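Long-range contact in anti-sigma-I factor RsgI3 (Clostridium thermocellum, PDB 6QE7), which probably holds the sigma factor SigI3 inactive until its extracellular tandem PA14 domains, the part present here, bind plant polysaccharides such as pectin: residues R7-F21 with P37-T51. Residues are numbered along the deposited sequence; the frame is centred on the assembly and turned at random.
Sequences RGEYYNNMDFSRFQF and PDQSIGKDTYSVRWT. With CA (calcium ion), chain E.
The F16 ring lies between two residues of strand 46-51: the R49 guanidinium stacks on one face, planes 23° apart, while S47 covers the other with CB and OG, and V48 meets the edge through its carbonyl. This is a cation-pi contact, with R49 CZ 4.2 Å from the ring centroid. The bend in the R49 chain at chi3 (-79°) turns the guanidinium so that its edge is left for E9, whose OE1 takes a salt-bridge hydrogen bond from NH1 of R49 at 2.9 Å. The same oxygen accepts from the Y11 hydroxyl, so two donors grip OE1, while a water bonded to R7 O meets OE2, and E110 binds NE of R49 from the next strand. On the other side of the sheet, V48 CG1 sits over the centre of the Y10 ring, 3.8 Å from its centroid, with P37 CB against CE2; the Y10 hydroxyl and W50 NE1 both bond to D25.

Farther along, polar side chains tie the loops together. S47 OG donates to N13 O (2.7 Å) and accepts from F16 N, fastening the loop that carries F16. The N12 amide spans the loop 37-45 at two points, ND2 bonding almost straight (172°) to S40 O and OD1 receiving G42 N at 2.8 Å. Calcium joins the same loops: N12 O, at 2.3 Å, together with D44 O and both O and OG1 of T45, binds the ion, and four waters complete its shell.

An antiparallel ladder from R7-T51 to Y11-S47 underlies these side-chain contacts and ends next to the calcium loops. In this sheet of the first PA14 domain, strand 6-11 pairs on its other side with 19-25, while 46-51 pairs in turn with 105-113.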
loop_
_atom_site.group_PDB
_atom_site.type_symbol
_atom_site.label_atom_id
_atom_site.label_comp_id
_atom_site.label_asym_id
_atom_site.label_seq_id
_atom_site.Cartn_x
_atom_site.Cartn_y
_atom_site.Cartn_z
ATOM N N ARG A 7 18.141 8.553 -1.174
ATOM C CA ARG A 7 17.090 8.168 -2.126
ATOM C C ARG A 7 15.745 8.263 -1.430
ATOM O O ARG A 7 15.527 7.515 -0.474
ATOM C CB ARG A 7 17.376 6.747 -2.605
ATOM C CG ARG A 7 16.378 6.205 -3.619
ATOM C CD ARG A 7 16.432 4.685 -3.627
ATOM N NE ARG A 7 17.190 4.417 -4.802
ATOM C CZ ARG A 7 17.418 3.210 -5.349
ATOM N NH1 ARG A 7 16.959 2.106 -4.777
ATOM N NH2 ARG A 7 18.143 3.139 -6.465
ATOM N N GLY A 8 14.844 9.063 -2.002
ATOM C CA GLY A 8 13.447 9.231 -1.580
ATOM C C GLY A 8 12.505 8.481 -2.486
ATOM O O GLY A 8 12.552 8.648 -3.741
ATOM N N GLU A 9 11.755 7.573 -1.888
ATOM C CA GLU A 9 10.688 6.832 -2.583
ATOM C C GLU A 9 9.393 7.520 -2.144
ATOM O O GLU A 9 9.082 7.483 -0.900
ATOM C CB GLU A 9 10.666 5.327 -2.232
ATOM C CG GLU A 9 11.924 4.477 -2.452
ATOM C CD GLU A 9 12.080 3.316 -1.452
ATOM O OE1 GLU A 9 11.052 2.787 -0.925
ATOM O OE2 GLU A 9 13.213 2.962 -1.151
ATOM N N TYR A 10 8.603 7.949 -3.118
ATOM C CA TYR A 10 7.372 8.730 -2.951
ATOM C C TYR A 10 6.190 7.926 -3.423
ATOM O O TYR A 10 6.106 7.484 -4.571
ATOM C CB TYR A 10 7.500 10.035 -3.729
ATOM C CG TYR A 10 8.469 10.988 -3.099
ATOM C CD1 TYR A 10 9.833 10.865 -3.306
ATOM C CD2 TYR A 10 8.059 12.004 -2.256
ATOM C CE1 TYR A 10 10.733 11.748 -2.711
ATOM C CE2 TYR A 10 8.943 12.919 -1.697
ATOM C CZ TYR A 10 10.302 12.794 -1.921
ATOM O OH TYR A 10 11.183 13.657 -1.323
ATOM N N TYR A 11 5.257 7.711 -2.512
ATOM C CA TYR A 11 4.094 6.831 -2.756
ATOM C C TYR A 11 2.840 7.705 -2.590
ATOM O O TYR A 11 2.824 8.468 -1.634
ATOM C CB TYR A 11 4.151 5.716 -1.710
ATOM C CG TYR A 11 5.335 4.787 -1.792
ATOM C CD1 TYR A 11 6.546 5.138 -1.198
ATOM C CD2 TYR A 11 5.209 3.519 -2.353
ATOM C CE1 TYR A 11 7.625 4.292 -1.236
ATOM C CE2 TYR A 11 6.277 2.652 -2.396
ATOM C CZ TYR A 11 7.466 3.049 -1.832
ATOM O OH TYR A 11 8.516 2.232 -1.945
ATOM N N ASN A 12 1.761 7.401 -3.312
ATOM C CA ASN A 12 0.474 8.147 -3.272
ATOM C C ASN A 12 -0.512 7.586 -2.251
ATOM O O ASN A 12 -1.620 8.172 -2.128
ATOM C CB ASN A 12 -0.209 8.157 -4.654
ATOM C CG ASN A 12 0.083 9.449 -5.371
ATOM O OD1 ASN A 12 -0.072 10.492 -4.757
ATOM N ND2 ASN A 12 0.546 9.406 -6.620
ATOM N N ASN A 13 -0.156 6.508 -1.560
ATOM C CA ASN A 13 -0.839 6.017 -0.330
ATOM C C ASN A 13 0.106 6.257 0.873
ATOM O O ASN A 13 1.339 6.476 0.658
ATOM C CB ASN A 13 -1.212 4.539 -0.503
ATOM C CG ASN A 13 -2.540 4.324 -1.212
ATOM O OD1 ASN A 13 -3.350 5.242 -1.329
ATOM N ND2 ASN A 13 -2.841 3.080 -1.566
ATOM N N MET A 14 -0.395 6.105 2.098
ATOM C CA MET A 14 0.351 6.413 3.345
ATOM C C MET A 14 1.001 5.159 3.902
ATOM O O MET A 14 1.687 5.238 4.916
ATOM C CB MET A 14 -0.562 7.122 4.346
ATOM C CG MET A 14 -1.580 6.297 5.105
ATOM S SD MET A 14 -2.564 7.786 5.738
ATOM C CE MET A 14 -4.071 6.935 6.267
ATOM N N ASP A 15 0.880 4.032 3.189
ATOM C CA ASP A 15 1.498 2.763 3.638
ATOM C C ASP A 15 2.426 2.202 2.583
ATOM O O ASP A 15 2.459 0.956 2.459
ATOM C CB ASP A 15 0.429 1.693 3.860
ATOM C CG ASP A 15 -0.382 1.383 2.587
ATOM O OD1 ASP A 15 -0.277 2.144 1.557
ATOM O OD2 ASP A 15 -1.100 0.379 2.640
ATOM N N PHE A 16 3.127 3.031 1.821
ATOM C CA PHE A 16 4.196 2.574 0.904
ATOM C C PHE A 16 3.563 1.662 -0.135
ATOM O O PHE A 16 4.197 0.700 -0.525
ATOM C CB PHE A 16 5.340 1.844 1.630
ATOM C CG PHE A 16 5.889 2.716 2.741
ATOM C CD1 PHE A 16 6.621 3.834 2.428
ATOM C CD2 PHE A 16 5.557 2.478 4.059
ATOM C CE1 PHE A 16 7.094 4.665 3.427
ATOM C CE2 PHE A 16 5.999 3.320 5.066
ATOM C CZ PHE A 16 6.753 4.423 4.732
ATOM N N SER A 17 2.359 1.984 -0.573
ATOM C CA SER A 17 1.737 1.445 -1.806
ATOM C C SER A 17 1.402 2.625 -2.707
ATOM O O SER A 17 1.426 3.848 -2.233
ATOM C CB SER A 17 0.512 0.583 -1.525
ATOM O OG SER A 17 -0.536 1.397 -0.974
ATOM N N ARG A 18 1.116 2.304 -3.957
ATOM C CA ARG A 18 0.940 3.270 -5.073
ATOM C C ARG A 18 2.221 4.081 -5.240
ATOM O O ARG A 18 2.197 5.322 -5.197
ATOM C CB ARG A 18 -0.241 4.181 -4.779
ATOM C CG ARG A 18 -1.558 3.595 -5.234
ATOM C CD ARG A 18 -2.603 4.612 -4.892
ATOM N NE ARG A 18 -3.940 4.087 -4.996
ATOM C CZ ARG A 18 -4.618 3.967 -6.134
ATOM N NH1 ARG A 18 -4.054 4.263 -7.299
ATOM N NH2 ARG A 18 -5.870 3.554 -6.095
ATOM N N PHE A 19 3.287 3.365 -5.504
ATOM C CA PHE A 19 4.620 3.943 -5.736
ATOM C C PHE A 19 4.513 4.886 -6.950
ATOM O O PHE A 19 3.872 4.497 -7.926
ATOM C CB PHE A 19 5.652 2.831 -5.929
ATOM C CG PHE A 19 6.926 3.394 -6.493
ATOM C CD1 PHE A 19 7.757 4.203 -5.714
ATOM C CD2 PHE A 19 7.233 3.232 -7.835
ATOM C CE1 PHE A 19 8.894 4.781 -6.246
ATOM C CE2 PHE A 19 8.404 3.798 -8.349
ATOM C CZ PHE A 19 9.201 4.594 -7.560
ATOM N N GLN A 20 4.997 6.115 -6.831
ATOM C CA GLN A 20 5.024 7.081 -7.961
ATOM C C GLN A 20 6.429 7.324 -8.521
ATOM O O GLN A 20 6.639 7.159 -9.712
ATOM C CB GLN A 20 4.397 8.410 -7.549
ATOM C CG GLN A 20 4.066 9.340 -8.724
ATOM C CD GLN A 20 3.189 8.695 -9.778
ATOM O OE1 GLN A 20 2.347 7.873 -9.491
ATOM N NE2 GLN A 20 3.455 8.997 -11.018
ATOM N N PHE A 21 7.382 7.781 -7.749
ATOM C CA PHE A 21 8.697 8.114 -8.336
ATOM C C PHE A 21 9.733 7.981 -7.213
ATOM O O PHE A 21 9.358 7.969 -6.021
ATOM C CB PHE A 21 8.676 9.477 -9.023
ATOM C CG PHE A 21 8.528 10.633 -8.041
ATOM C CD1 PHE A 21 9.594 11.076 -7.273
ATOM C CD2 PHE A 21 7.300 11.198 -7.791
ATOM C CE1 PHE A 21 9.444 12.088 -6.333
ATOM C CE2 PHE A 21 7.139 12.199 -6.846
ATOM C CZ PHE A 21 8.203 12.626 -6.095
ATOM N N PRO A 37 4.780 16.860 -2.099
ATOM C CA PRO A 37 6.125 17.046 -2.627
ATOM C C PRO A 37 6.278 17.254 -4.150
ATOM O O PRO A 37 7.369 17.426 -4.599
ATOM C CB PRO A 37 6.783 15.682 -2.290
ATOM C CG PRO A 37 5.926 15.099 -1.140
ATOM C CD PRO A 37 4.537 15.505 -1.585
ATOM N N ASP A 38 5.237 17.041 -4.938
ATOM C CA ASP A 38 5.384 16.985 -6.405
ATOM C C ASP A 38 3.994 16.939 -7.025
ATOM O O ASP A 38 3.100 16.328 -6.417
ATOM C CB ASP A 38 6.139 15.718 -6.839
ATOM C CG ASP A 38 6.481 15.718 -8.322
ATOM O OD1 ASP A 38 7.561 16.281 -8.666
ATOM O OD2 ASP A 38 5.670 15.179 -9.118
ATOM N N GLN A 39 3.810 17.496 -8.204
ATOM C CA GLN A 39 2.481 17.492 -8.862
ATOM C C GLN A 39 1.991 16.039 -9.099
ATOM O O GLN A 39 0.802 15.883 -9.246
ATOM C CB GLN A 39 2.558 18.211 -10.203
ATOM C CG GLN A 39 3.361 17.439 -11.260
ATOM C CD GLN A 39 3.435 18.245 -12.542
ATOM O OE1 GLN A 39 2.753 19.271 -12.665
ATOM N NE2 GLN A 39 4.264 17.814 -13.492
ATOM N N SER A 40 2.864 15.023 -9.183
ATOM C CA SER A 40 2.476 13.601 -9.425
ATOM C C SER A 40 2.000 12.943 -8.105
ATOM O O SER A 40 1.477 11.812 -8.148
ATOM C CB SER A 40 3.581 12.852 -10.068
ATOM O OG SER A 40 4.641 12.674 -9.164
ATOM N N ILE A 41 2.147 13.627 -6.963
ATOM C CA ILE A 41 1.577 13.154 -5.674
ATOM C C ILE A 41 0.297 13.911 -5.347
ATOM O O ILE A 41 0.340 15.136 -5.014
ATOM C CB ILE A 41 2.608 13.331 -4.532
ATOM C CG1 ILE A 41 3.850 12.484 -4.787
ATOM C CG2 ILE A 41 1.970 13.026 -3.158
ATOM C CD1 ILE A 41 3.590 10.994 -5.047
ATOM N N GLY A 42 -0.775 13.198 -5.165
ATOM C CA GLY A 42 -2.040 13.846 -4.728
ATOM C C GLY A 42 -2.062 14.353 -3.297
ATOM O O GLY A 42 -1.425 13.756 -2.410
ATOM N N LYS A 43 -2.899 15.362 -3.044
ATOM C CA LYS A 43 -3.204 15.894 -1.698
ATOM C C LYS A 43 -3.619 14.754 -0.802
ATOM O O LYS A 43 -4.489 13.966 -1.183
ATOM C CB LYS A 43 -4.381 16.862 -1.650
ATOM C CG LYS A 43 -4.379 17.754 -0.414
ATOM C CD LYS A 43 -5.604 18.702 -0.406
ATOM C CE LYS A 43 -6.002 19.187 0.956
ATOM N NZ LYS A 43 -4.929 20.028 1.548
ATOM N N ASP A 44 -2.975 14.687 0.345
ATOM C CA ASP A 44 -3.328 13.792 1.464
ATOM C C ASP A 44 -2.878 12.335 1.200
ATOM O O ASP A 44 -2.627 11.937 0.040
ATOM C CB ASP A 44 -4.814 13.891 1.849
ATOM C CG ASP A 44 -5.266 15.227 2.414
ATOM O OD1 ASP A 44 -4.393 15.948 2.858
ATOM O OD2 ASP A 44 -6.526 15.543 2.397
ATOM N N THR A 45 -2.778 11.588 2.319
ATOM C CA THR A 45 -2.449 10.145 2.401
ATOM C C THR A 45 -1.288 9.829 1.460
ATOM O O THR A 45 -1.509 9.139 0.473
ATOM C CB THR A 45 -3.690 9.307 2.057
ATOM O OG1 THR A 45 -4.114 9.775 0.787
ATOM C CG2 THR A 45 -4.838 9.456 3.021
ATOM N N TYR A 46 -0.071 10.280 1.780
ATOM C CA TYR A 46 1.107 9.933 1.008
ATOM C C TYR A 46 2.197 9.528 1.990
ATOM O O TYR A 46 2.013 9.756 3.226
ATOM C CB TYR A 46 1.509 11.018 -0.001
ATOM C CG TYR A 46 1.742 12.414 0.518
ATOM C CD1 TYR A 46 2.972 12.791 0.989
ATOM C CD2 TYR A 46 0.771 13.419 0.398
ATOM C CE1 TYR A 46 3.239 14.089 1.412
ATOM C CE2 TYR A 46 1.060 14.744 0.693
ATOM C CZ TYR A 46 2.276 15.073 1.264
ATOM O OH TYR A 46 2.583 16.365 1.637
ATOM N N SER A 47 3.218 8.866 1.438
ATOM C CA SER A 47 4.352 8.342 2.221
ATOM C C SER A 47 5.624 8.405 1.399
ATOM O O SER A 47 5.548 8.382 0.171
ATOM C CB SER A 47 4.098 6.967 2.807
ATOM O OG SER A 47 3.743 5.983 1.829
ATOM N N VAL A 48 6.729 8.491 2.146
ATOM C CA VAL A 48 8.087 8.711 1.647
ATOM C C VAL A 48 8.964 7.817 2.499
ATOM O O VAL A 48 8.868 7.874 3.730
ATOM C CB VAL A 48 8.536 10.203 1.722
ATOM C CG1 VAL A 48 9.791 10.356 0.938
ATOM C CG2 VAL A 48 7.491 11.191 1.188
ATOM N N ARG A 49 9.849 7.128 1.807
ATOM C CA ARG A 49 10.943 6.380 2.404
ATOM C C ARG A 49 12.271 6.905 1.866
ATOM O O ARG A 49 12.509 6.782 0.692
ATOM C CB ARG A 49 10.868 4.899 2.055
ATOM C CG ARG A 49 11.827 4.109 2.947
ATOM C CD ARG A 49 11.810 2.681 2.563
ATOM N NE ARG A 49 10.647 2.078 3.137
ATOM C CZ ARG A 49 9.692 1.408 2.487
ATOM N NH1 ARG A 49 9.690 1.337 1.176
ATOM N NH2 ARG A 49 8.736 0.803 3.188
ATOM N N TRP A 50 13.120 7.370 2.768
ATOM C CA TRP A 50 14.490 7.821 2.460
ATOM C C TRP A 50 15.456 6.754 2.949
ATOM O O TRP A 50 15.306 6.341 4.096
ATOM C CB TRP A 50 14.756 9.133 3.152
ATOM C CG TRP A 50 13.984 10.291 2.612
ATOM C CD1 TRP A 50 14.267 10.963 1.459
ATOM C CD2 TRP A 50 12.938 11.023 3.258
ATOM N NE1 TRP A 50 13.426 12.012 1.308
ATOM C CE2 TRP A 50 12.557 12.066 2.364
ATOM C CE3 TRP A 50 12.207 10.888 4.441
ATOM C CZ2 TRP A 50 11.529 12.988 2.653
ATOM C CZ3 TRP A 50 11.162 11.780 4.714
ATOM C CH2 TRP A 50 10.805 12.795 3.813
ATOM N N THR A 51 16.301 6.228 2.071
ATOM C CA THR A 51 17.350 5.262 2.468
ATOM C C THR A 51 18.721 5.615 1.874
ATOM O O THR A 51 18.808 6.209 0.798
ATOM C CB THR A 51 16.991 3.855 2.045
ATOM O OG1 THR A 51 17.001 3.855 0.624
ATOM C CG2 THR A 51 15.685 3.367 2.653
HETATM CA CA CA E . -3.010 9.781 -1.339
HETATM O O HOH W 1 14.761 4.883 -0.336
HETATM O O HOH W 2 -1.312 11.216 -2.373
HETATM O O HOH W 3 -4.402 7.806 -1.593
HETATM O O HOH W 4 -4.698 11.515 -1.702
HETATM O O HOH W 5 -3.694 9.598 -3.706
#